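Local coordinates for COG3291: FOG: PKD repeat (PDB 1WMX), which probably binds cellulose or related glucans through this family 30 carbohydrate-binding module, one part of a much larger multidomain protein assigned to cellulose breakdown, at residues L78-E83 against L140-K145; W64-L70 against T156-K162; G97-V101 against F168-F172. All blocks are in the same frame, centred on the assembly; numbering follows the deposited sequence.

Interaction 1 (L78-E83 against L140-K145); sequences LSQYVE and LRDLMK
A loop and a short helical turn can be locked together by an apolar floor and a charged outer edge, and 78-83 against 140-145 is a compact case. Residues 78-83 make no regular helix or strand but curl on themselves, Tyr81 N donating to Leu78 O at 2.8 Å. Residues 140-143 form a weakly bonded helical turn, with Leu143 N to Leu140 O at 2.7 Å and Met144 N to Leu140 O at 3.0 Å. The backbones come closest at Val82 and Arg141, whose CA atoms lie 5.1 Å apart. Leu140 (m, t) points toward the other segment and sets its CD1 3.6 Å from Tyr81 CB. At Arg141 a water bridges the backbones, donating to Val82 O (2.5 Å) and accepting from Arg141 N (2.9 Å). The Arg141 side chain, p at chi1, then reaches back so that NE and NH2 both donate to Glu83 O, each at 2.9 Å, one carbonyl oxygen serving as a bifurcated acceptor. Met144, extended beyond its m chi1, brings SD to 3.9 Å from Val82 CG2 and CE to 3.8 Å from Leu78 CD1. Lys145 NZ completes a salt-bridge network with Glu83 OE1, modelled at a very short 2.3 Å, below the usual range, while Glu83 OE2 makes only a long pairing, 4.0 Å, with Arg141 NE. This is structural packing between connections of the fold: Leu140, Leu143 and Met144 rest on Phe104 of strand 101-106, Leu78 and Tyr81 touch Val11 of strand 11-14, and Tyr81 OH is hydrogen-bonded to Leu9 O.

Interaction 2 (W64-L70 against T156-K162); sequences WISLLTL and TCLVFSK
Regular antiparallel pairing is illustrated by strand 64-69 and strand 156-161, whose axes approach to 4.4 Å with N-to-C directions 148° apart. The register sets Ile65 opposite Ser161, Leu67 opposite Val159 and Thr69 opposite Cys157 as non-hydrogen-bonded pairs, with CA atoms 4.5, 4.9 and 4.2 Å apart; Ser66 with Phe160 and Leu68 with Leu158 are the hydrogen-bonded pairs. Backbone bonds form the ladder: Ser66 N to Phe160 O (2.9 Å), Phe160 N to Ser66 O (3.0 Å), Leu68 N to Leu158 O (2.9 Å) and Leu158 N to Leu68 O (3.0 Å). It is extended by Lys162 N to Trp64 O (3.2 Å) and Leu70 N to Thr156 O (2.9 Å). Thr156 and Cys157 both face Arg105 of neighbouring strand 101-106, a classic beta bulge.

Apolar contacts follow the alternation. Leu67 CD2 and Ile65 CG1 meet Val159 CG1 at 3.7 and 3.9 Å, on the face that also carries Cys157; on the other, Leu68 CD1 lies 3.9 Å from Leu158 CD2 and 3.8 Å from Phe160 CE1.

The Trp64 indole, p at chi1, closes the end: Lys162 CB sits over its five-membered ring (CH-pi, 3.6 Å to the centroid), and CZ3 lies 4.0 Å from Phe160 CB. Main-chain bonding thus fixes the register, while the apolar face of Leu68, Leu158 and Phe160 packs, through Leu68 and Phe160, on strand 48-55 of the other sheet, as in a beta-sandwich core.

Interaction 3 (G97-V101 against F168-F172); sequences GEDFV and FTVWF
Aromatic side chains can join a loop to a strand with little help from the backbone. Segment 97-101 approaches strand 168-172 steeply, the touching parts running 79° apart, with Glu98 and Phe168 closest at 6.5 Å between CA atoms. Phe100, p at chi1, points toward the strand and sets CD2 3.6 Å from Phe168 CZ; Phe168 is also p, and the two rings lie nearly parallel (13°) but slid apart, centroids 5.5 Å apart. Phe100 CZ meets Phe172 CZ at 3.4 Å, rim to rim, Phe172 being m, and Phe100 CE2 touches Val170 CG2 (chi1 m) at 3.9 Å. Glu98 points its CB toward the strand, 3.7 Å from Val170 CG1; with chi1 m, its CG lies 3.8 Å from Phe168 CB, and chi2 is p. Its OE1 accepts from the Glu95 and Gly96 amides and, at 2.7 Å, from a water that also accepts from Thr169 N at 3.0 Å. Phe100, Phe168 and Phe172 thus form an aromatic cluster, of the kind that fills the core of a beta-sandwich.

Overall arrangement
All three contacts lie within the family 30 carbohydrate-binding domain. Interaction 2 pairs neighbouring strands of the five-stranded antiparallel sheet; interaction 3 brings the approach to strand 101-106 of that sheet against strand 168-178 of the other. Their centres are about 14 Å apart, and they touch through a probable Ser161 O to Val101 N hydrogen bond and the Phe160–Phe172 stack. Interaction 1, about 17 Å from interaction 2 between centres, joins it through Leu78 and Leu70; the centres of interactions 1 and 3 are about 24 Å apart, on opposite sides of the chain's centre. The order 64-70, 78-83, 97-101, 140-145, 156-162, 168-172 encloses interaction 1 within interaction 2, while interaction 3 crosses both, so sequence-distant segments knit one compact module.

Interaction 1 (L78-E83 against L140-K145)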
loop_
_atom_site.group_PDB
_atom_site.type_symbol
_atom_site.label_atom_id
_atom_site.label_comp_id
_atom_site.label_asym_id
_atom_site.label_seq_id
_atom_site.Cartn_x
_atom_site.Cartn_y
_atom_site.Cartn_z
ATOM N N LEU B 78 -1.047 -15.956 -10.772
ATOM C CA LEU B 78 -1.273 -15.273 -12.059
ATOM C C LEU B 78 0.037 -15.113 -12.863
ATOM O O LEU B 78 0.064 -14.465 -13.912
ATOM C CB LEU B 78 -1.794 -13.839 -11.850
ATOM C CG LEU B 78 -3.247 -13.705 -11.393
ATOM C CD1 LEU B 78 -3.652 -12.232 -11.242
ATOM C CD2 LEU B 78 -4.256 -14.328 -12.364
ATOM N N SER B 79 1.113 -15.701 -12.368
ATOM C CA SER B 79 2.448 -15.579 -13.015
ATOM C C SER B 79 2.409 -15.946 -14.496
ATOM O O SER B 79 3.053 -15.303 -15.347
ATOM C CB SER B 79 3.479 -16.495 -12.337
ATOM O OG SER B 79 3.098 -17.858 -12.460
ATOM N N GLN B 80 1.664 -16.963 -14.811
ATOM C CA GLN B 80 1.591 -17.412 -16.193
ATOM C C GLN B 80 0.648 -16.538 -17.063
ATOM O O GLN B 80 0.456 -16.800 -18.241
ATOM C CB GLN B 80 1.081 -18.858 -16.317
ATOM N N TYR B 81 0.041 -15.490 -16.501
ATOM C CA TYR B 81 -0.843 -14.591 -17.312
ATOM C C TYR B 81 -0.081 -13.303 -17.665
ATOM O O TYR B 81 -0.549 -12.470 -18.454
ATOM C CB TYR B 81 -2.109 -14.181 -16.561
ATOM C CG TYR B 81 -3.123 -15.307 -16.353
ATOM C CD1 TYR B 81 -2.809 -16.381 -15.519
ATOM C CD2 TYR B 81 -4.369 -15.257 -16.995
ATOM C CE1 TYR B 81 -3.746 -17.400 -15.307
ATOM C CE2 TYR B 81 -5.307 -16.273 -16.780
ATOM C CZ TYR B 81 -4.998 -17.342 -15.932
ATOM O OH TYR B 81 -5.916 -18.319 -15.707
ATOM N N VAL B 82 1.006 -13.022 -16.939
ATOM C CA VAL B 82 1.745 -11.775 -17.077
ATOM C C VAL B 82 2.267 -11.402 -18.464
ATOM O O VAL B 82 1.946 -10.331 -18.992
ATOM C CB VAL B 82 2.934 -11.731 -16.103
ATOM C CG1 VAL B 82 3.678 -10.415 -16.263
ATOM C CG2 VAL B 82 2.440 -11.896 -14.662
ATOM N N GLU B 83 3.051 -12.334 -19.092
ATOM C CA GLU B 83 3.784 -11.952 -20.324
ATOM C C GLU B 83 2.798 -11.671 -21.495
ATOM O O GLU B 83 3.076 -10.775 -22.316
ATOM C CB GLU B 83 4.913 -13.078 -20.728
ATOM C CG GLU B 83 6.369 -12.516 -20.703
ATOM C CD GLU B 83 6.391 -11.005 -20.542
ATOM O OE1 GLU B 83 7.396 -10.442 -20.000
ATOM O OE2 GLU B 83 5.402 -10.321 -20.958
ATOM N N LEU B 140 -1.140 -6.563 -18.276
ATOM C CA LEU B 140 -0.477 -7.122 -17.070
ATOM C C LEU B 140 1.015 -6.793 -17.064
ATOM O O LEU B 140 1.558 -6.319 -16.054
ATOM C CB LEU B 140 -0.638 -8.658 -17.048
ATOM C CG LEU B 140 -2.088 -9.125 -16.829
ATOM C CD1 LEU B 140 -2.188 -10.570 -16.324
ATOM C CD2 LEU B 140 -2.842 -8.281 -15.803
ATOM N N ARG B 141 1.775 -7.203 -18.070
ATOM C CA ARG B 141 3.234 -7.001 -18.028
ATOM C C ARG B 141 3.530 -5.518 -17.727
ATOM O O ARG B 141 4.539 -5.190 -17.081
ATOM C CB ARG B 141 3.893 -7.442 -19.416
ATOM C CG ARG B 141 3.377 -6.630 -20.652
ATOM C CD ARG B 141 3.723 -7.098 -22.139
ATOM N NE ARG B 141 2.776 -7.928 -22.748
ATOM C CZ ARG B 141 1.584 -7.909 -23.361
ATOM N NH1 ARG B 141 0.844 -6.837 -23.729
ATOM N NH2 ARG B 141 1.007 -9.090 -23.535
ATOM N N ASP B 142 2.611 -4.636 -17.929
ATOM C CA ASP B 142 2.869 -3.211 -17.668
ATOM C C ASP B 142 2.831 -2.885 -16.153
ATOM O O ASP B 142 3.385 -1.876 -15.707
ATOM C CB ASP B 142 1.791 -2.331 -18.339
ATOM C CG ASP B 142 1.862 -2.309 -19.869
ATOM O OD1 ASP B 142 1.094 -1.513 -20.539
ATOM O OD2 ASP B 142 2.682 -3.082 -20.486
ATOM N N LEU B 143 2.174 -3.751 -15.392
ATOM C CA LEU B 143 1.982 -3.554 -13.930
ATOM C C LEU B 143 2.871 -4.432 -13.083
ATOM O O LEU B 143 3.592 -3.931 -12.190
ATOM C CB LEU B 143 0.542 -3.922 -13.546
ATOM C CG LEU B 143 -0.468 -2.842 -13.893
ATOM C CD1 LEU B 143 -1.911 -3.248 -13.577
ATOM C CD2 LEU B 143 -0.220 -1.545 -13.130
ATOM N N MET B 144 2.747 -5.681 -13.422
ATOM C CA MET B 144 3.413 -6.775 -12.761
ATOM C C MET B 144 4.788 -7.120 -13.305
ATOM O O MET B 144 5.154 -8.293 -13.392
ATOM C CB MET B 144 2.614 -8.028 -12.907
ATOM C CG MET B 144 1.249 -7.955 -12.278
ATOM S SD MET B 144 0.457 -9.531 -12.337
ATOM C CE MET B 144 -1.189 -9.416 -11.705
ATOM N N LYS B 145 5.540 -6.134 -13.680
ATOM C CA LYS B 145 6.923 -6.370 -14.121
ATOM C C LYS B 145 7.788 -5.706 -12.999
ATOM O O LYS B 145 8.330 -4.618 -13.186
ATOM C CB LYS B 145 7.145 -5.786 -15.535
ATOM C CG LYS B 145 6.866 -6.820 -16.670
ATOM C CD LYS B 145 7.777 -6.642 -17.903
ATOM C CE LYS B 145 7.683 -7.800 -18.914
ATOM N NZ LYS B 145 8.388 -9.015 -18.473
HETATM O O HOH W 1 0.802 -8.625 -20.412
#

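Interaction 2 (W64-L70 against T156-K162)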
loop_
_atom_site.group_PDB
_atom_site.type_symbol
_atom_site.label_atom_id
_atom_site.label_comp_id
_atom_site.label_asym_id
_atom_site.label_seq_id
_atom_site.Cartn_x
_atom_site.Cartn_y
_atom_site.Cartn_z
ATOM N N TRP B 64 -9.451 6.914 -0.303
ATOM C CA TRP B 64 -10.523 5.948 -0.505
ATOM C C TRP B 64 -9.910 4.826 -1.317
ATOM O O TRP B 64 -9.063 5.059 -2.181
ATOM C CB TRP B 64 -11.736 6.543 -1.231
ATOM C CG TRP B 64 -11.497 7.050 -2.615
ATOM C CD1 TRP B 64 -11.366 8.355 -2.993
ATOM C CD2 TRP B 64 -11.394 6.273 -3.815
ATOM N NE1 TRP B 64 -11.194 8.441 -4.350
ATOM C CE2 TRP B 64 -11.204 7.179 -4.884
ATOM C CE3 TRP B 64 -11.443 4.900 -4.092
ATOM C CZ2 TRP B 64 -11.063 6.759 -6.213
ATOM C CZ3 TRP B 64 -11.304 4.481 -5.413
ATOM C CH2 TRP B 64 -11.115 5.412 -6.457
ATOM N N ILE B 65 -10.329 3.603 -1.028
ATOM C CA ILE B 65 -9.793 2.449 -1.719
ATOM C C ILE B 65 -10.867 1.395 -1.932
ATOM O O ILE B 65 -11.828 1.319 -1.178
ATOM C CB ILE B 65 -8.657 1.830 -0.896
ATOM C CG1 ILE B 65 -7.955 0.743 -1.698
ATOM C CG2 ILE B 65 -9.216 1.258 0.405
ATOM C CD1 ILE B 65 -6.746 0.168 -0.990
ATOM N N SER B 66 -10.713 0.599 -2.983
ATOM C CA SER B 66 -11.645 -0.483 -3.250
ATOM C C SER B 66 -10.847 -1.739 -3.559
ATOM O O SER B 66 -10.068 -1.754 -4.512
ATOM C CB SER B 66 -12.552 -0.159 -4.434
ATOM O OG SER B 66 -13.437 -1.243 -4.679
ATOM N N LEU B 67 -11.023 -2.781 -2.752
ATOM C CA LEU B 67 -10.321 -4.041 -2.973
ATOM C C LEU B 67 -11.315 -5.108 -3.427
ATOM O O LEU B 67 -12.297 -5.386 -2.747
ATOM C CB LEU B 67 -9.610 -4.503 -1.690
ATOM C CG LEU B 67 -8.528 -3.572 -1.116
ATOM C CD1 LEU B 67 -8.170 -3.998 0.293
ATOM C CD2 LEU B 67 -7.300 -3.588 -2.002
ATOM N N LEU B 68 -11.059 -5.691 -4.593
ATOM C CA LEU B 68 -11.918 -6.741 -5.133
ATOM C C LEU B 68 -11.104 -8.036 -5.187
ATOM O O LEU B 68 -10.199 -8.180 -6.005
ATOM C CB LEU B 68 -12.407 -6.352 -6.528
ATOM C CG LEU B 68 -13.160 -5.020 -6.640
ATOM C CD1 LEU B 68 -13.432 -4.714 -8.098
ATOM C CD2 LEU B 68 -14.462 -5.078 -5.840
ATOM N N THR B 69 -11.431 -8.980 -4.313
ATOM C CA THR B 69 -10.698 -10.232 -4.249
ATOM C C THR B 69 -10.903 -11.135 -5.466
ATOM O O THR B 69 -11.951 -11.105 -6.119
ATOM C CB THR B 69 -11.080 -11.035 -2.987
ATOM O OG1 THR B 69 -12.463 -11.380 -3.053
ATOM C CG2 THR B 69 -10.847 -10.214 -1.719
ATOM N N LEU B 70 -9.884 -11.944 -5.757
ATOM C CA LEU B 70 -9.923 -12.883 -6.870
ATOM C C LEU B 70 -10.322 -14.248 -6.333
ATOM O O LEU B 70 -10.935 -15.039 -7.034
ATOM C CB LEU B 70 -8.545 -12.985 -7.534
ATOM C CG LEU B 70 -8.100 -11.873 -8.489
ATOM C CD1 LEU B 70 -8.278 -10.512 -7.862
ATOM C CD2 LEU B 70 -6.643 -12.109 -8.859
ATOM N N THR B 156 -3.928 -11.251 -4.523
ATOM C CA THR B 156 -5.199 -11.384 -3.808
ATOM C C THR B 156 -6.311 -10.508 -4.346
ATOM O O THR B 156 -7.442 -10.956 -4.454
ATOM C CB THR B 156 -5.082 -11.040 -2.293
ATOM O OG1 THR B 156 -4.629 -9.687 -2.142
ATOM C CG2 THR B 156 -4.142 -12.002 -1.592
ATOM N N CYS B 157 -5.919 -9.246 -4.746
ATOM C CA CYS B 157 -7.008 -8.365 -5.144
ATOM C C CYS B 157 -6.608 -7.410 -6.231
ATOM O O CYS B 157 -5.441 -7.199 -6.530
ATOM C CB CYS B 157 -7.477 -7.433 -3.994
ATOM S SG CYS B 157 -7.725 -8.265 -2.356
ATOM N N LEU B 158 -7.566 -7.004 -6.774
ATOM C CA LEU B 158 -7.574 -5.895 -7.708
ATOM C C LEU B 158 -7.853 -4.685 -6.871
ATOM O O LEU B 158 -8.533 -4.802 -5.824
ATOM C CB LEU B 158 -8.633 -6.184 -8.773
ATOM C CG LEU B 158 -9.135 -4.953 -9.516
ATOM C CD1 LEU B 158 -8.079 -4.317 -10.422
ATOM C CD2 LEU B 158 -10.328 -5.266 -10.423
ATOM N N VAL B 159 -7.323 -3.562 -7.331
ATOM C CA VAL B 159 -7.452 -2.323 -6.569
ATOM C C VAL B 159 -7.829 -1.127 -7.446
ATOM O O VAL B 159 -7.192 -0.836 -8.460
ATOM C CB VAL B 159 -6.117 -2.047 -5.875
ATOM C CG1 VAL B 159 -6.267 -1.190 -4.623
ATOM C CG2 VAL B 159 -5.405 -3.332 -5.419
ATOM N N PHE B 160 -8.711 -0.307 -6.741
ATOM C CA PHE B 160 -9.121 0.998 -7.275
ATOM C C PHE B 160 -8.737 1.933 -6.133
ATOM O O PHE B 160 -8.885 1.575 -4.961
ATOM C CB PHE B 160 -10.637 1.096 -7.504
ATOM C CG PHE B 160 -11.159 0.165 -8.562
ATOM C CD1 PHE B 160 -12.474 -0.293 -8.509
ATOM C CD2 PHE B 160 -10.334 -0.276 -9.595
ATOM C CE1 PHE B 160 -12.961 -1.182 -9.466
ATOM C CE2 PHE B 160 -10.810 -1.162 -10.554
ATOM C CZ PHE B 160 -12.126 -1.619 -10.492
ATOM N N SER B 161 -8.262 3.127 -6.457
ATOM C CA SER B 161 -7.851 4.041 -5.411
ATOM C C SER B 161 -7.836 5.503 -5.850
ATOM O O SER B 161 -7.744 5.821 -7.043
ATOM C CB SER B 161 -6.468 3.623 -4.906
ATOM O OG SER B 161 -6.129 4.334 -3.739
ATOM N N LYS B 162 -7.918 6.385 -4.860
ATOM C CA LYS B 162 -7.938 7.816 -5.094
ATOM C C LYS B 162 -6.782 8.317 -5.936
ATOM O O LYS B 162 -5.636 7.904 -5.760
ATOM C CB LYS B 162 -7.950 8.563 -3.758
ATOM C CG LYS B 162 -7.801 10.071 -3.871
ATOM C CD LYS B 162 -7.858 10.717 -2.501
ATOM C CE LYS B 162 -7.632 12.210 -2.578
ATOM N NZ LYS B 162 -6.274 12.521 -3.104
#

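Interaction 3 (G97-V101 against F168-F172)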
loop_
_atom_site.group_PDB
_atom_site.type_symbol
_atom_site.label_atom_id
_atom_site.label_comp_id
_atom_site.label_asym_id
_atom_site.label_seq_id
_atom_site.Cartn_x
_atom_site.Cartn_y
_atom_site.Cartn_z
ATOM N N GLY B 97 -14.094 11.722 -18.348
ATOM C CA GLY B 97 -12.774 12.179 -17.938
ATOM C C GLY B 97 -12.446 11.756 -16.508
ATOM O O GLY B 97 -11.445 12.195 -15.934
ATOM N N GLU B 98 -13.292 10.911 -15.931
ATOM C CA GLU B 98 -13.048 10.409 -14.570
ATOM C C GLU B 98 -11.706 9.686 -14.581
ATOM O O GLU B 98 -11.347 9.039 -15.570
ATOM C CB GLU B 98 -14.136 9.409 -14.136
ATOM C CG GLU B 98 -15.520 10.015 -13.950
ATOM C CD GLU B 98 -16.291 10.135 -15.248
ATOM O OE1 GLU B 98 -17.460 10.631 -15.230
ATOM O OE2 GLU B 98 -15.758 9.739 -16.339
ATOM N N ASP B 99 -10.969 9.794 -13.495
ATOM C CA ASP B 99 -9.664 9.131 -13.401
ATOM C C ASP B 99 -9.387 8.715 -11.954
ATOM O O ASP B 99 -9.833 9.365 -11.005
ATOM C CB ASP B 99 -8.569 10.077 -13.890
ATOM C CG ASP B 99 -7.239 9.375 -14.066
ATOM O OD1 ASP B 99 -7.202 8.240 -14.645
ATOM O OD2 ASP B 99 -6.178 9.927 -13.630
ATOM N N PHE B 100 -8.651 7.623 -11.815
ATOM C CA PHE B 100 -8.299 7.083 -10.493
ATOM C C PHE B 100 -7.217 6.009 -10.643
ATOM O O PHE B 100 -6.873 5.597 -11.752
ATOM C CB PHE B 100 -9.550 6.483 -9.831
ATOM C CG PHE B 100 -10.314 5.528 -10.738
ATOM C CD1 PHE B 100 -9.868 4.218 -10.902
ATOM C CD2 PHE B 100 -11.460 5.960 -11.410
ATOM C CE1 PHE B 100 -10.558 3.338 -11.742
ATOM C CE2 PHE B 100 -12.153 5.082 -12.255
ATOM C CZ PHE B 100 -11.700 3.770 -12.421
ATOM N N VAL B 101 -6.686 5.567 -9.518
ATOM C CA VAL B 101 -5.630 4.548 -9.521
ATOM C C VAL B 101 -6.226 3.149 -9.648
ATOM O O VAL B 101 -7.260 2.838 -9.063
ATOM C CB VAL B 101 -4.823 4.611 -8.241
ATOM C CG1 VAL B 101 -3.680 3.592 -8.257
ATOM C CG2 VAL B 101 -4.226 6.000 -8.032
ATOM N N PHE B 168 -16.766 11.623 -8.164
ATOM C CA PHE B 168 -17.048 11.094 -9.500
ATOM C C PHE B 168 -17.790 9.765 -9.449
ATOM O O PHE B 168 -17.949 9.168 -8.384
ATOM C CB PHE B 168 -15.741 10.894 -10.273
ATOM C CG PHE B 168 -14.937 9.702 -9.807
ATOM C CD1 PHE B 168 -15.145 8.440 -10.361
ATOM C CD2 PHE B 168 -14.006 9.832 -8.778
ATOM C CE1 PHE B 168 -14.442 7.323 -9.892
ATOM C CE2 PHE B 168 -13.299 8.721 -8.304
ATOM C CZ PHE B 168 -13.519 7.467 -8.862
ATOM N N THR B 169 -18.222 9.300 -10.618
ATOM C CA THR B 169 -18.933 8.036 -10.728
ATOM C C THR B 169 -18.644 7.344 -12.044
ATOM O O THR B 169 -18.663 7.969 -13.100
ATOM C CB THR B 169 -20.450 8.238 -10.637
ATOM O OG1 THR B 169 -20.764 8.941 -9.432
ATOM C CG2 THR B 169 -21.172 6.893 -10.643
ATOM N N VAL B 170 -18.352 6.050 -11.964
ATOM C CA VAL B 170 -18.117 5.224 -13.142
ATOM C C VAL B 170 -18.804 3.899 -12.862
ATOM O O VAL B 170 -19.160 3.593 -11.719
ATOM C CB VAL B 170 -16.618 4.955 -13.430
ATOM C CG1 VAL B 170 -15.925 6.242 -13.822
ATOM C CG2 VAL B 170 -15.957 4.315 -12.223
ATOM N N TRP B 171 -18.995 3.123 -13.917
ATOM C CA TRP B 171 -19.636 1.830 -13.826
ATOM C C TRP B 171 -18.745 0.840 -14.557
ATOM O O TRP B 171 -18.222 1.146 -15.625
ATOM C CB TRP B 171 -21.015 1.910 -14.482
ATOM C CG TRP B 171 -22.014 2.684 -13.673
ATOM C CD1 TRP B 171 -22.873 2.182 -12.727
ATOM C CD2 TRP B 171 -22.260 4.096 -13.725
ATOM N NE1 TRP B 171 -23.638 3.190 -12.200
ATOM C CE2 TRP B 171 -23.284 4.377 -12.792
ATOM C CE3 TRP B 171 -21.716 5.150 -14.471
ATOM C CZ2 TRP B 171 -23.779 5.671 -12.581
ATOM C CZ3 TRP B 171 -22.204 6.441 -14.263
ATOM C CH2 TRP B 171 -23.225 6.688 -13.325
ATOM N N PHE B 172 -18.549 -0.333 -13.969
ATOM C CA PHE B 172 -17.711 -1.353 -14.584
ATOM C C PHE B 172 -18.583 -2.516 -15.035
ATOM O O PHE B 172 -19.680 -2.731 -14.525
ATOM C CB PHE B 172 -16.655 -1.898 -13.601
ATOM C CG PHE B 172 -15.602 -0.893 -13.179
ATOM C CD1 PHE B 172 -15.847 0.012 -12.148
ATOM C CD2 PHE B 172 -14.346 -0.884 -13.788
ATOM C CE1 PHE B 172 -14.853 0.912 -11.720
ATOM C CE2 PHE B 172 -13.347 0.008 -13.375
ATOM C CZ PHE B 172 -13.605 0.910 -12.332
HETATM O O HOH W 2 -18.422 11.390 -12.808
#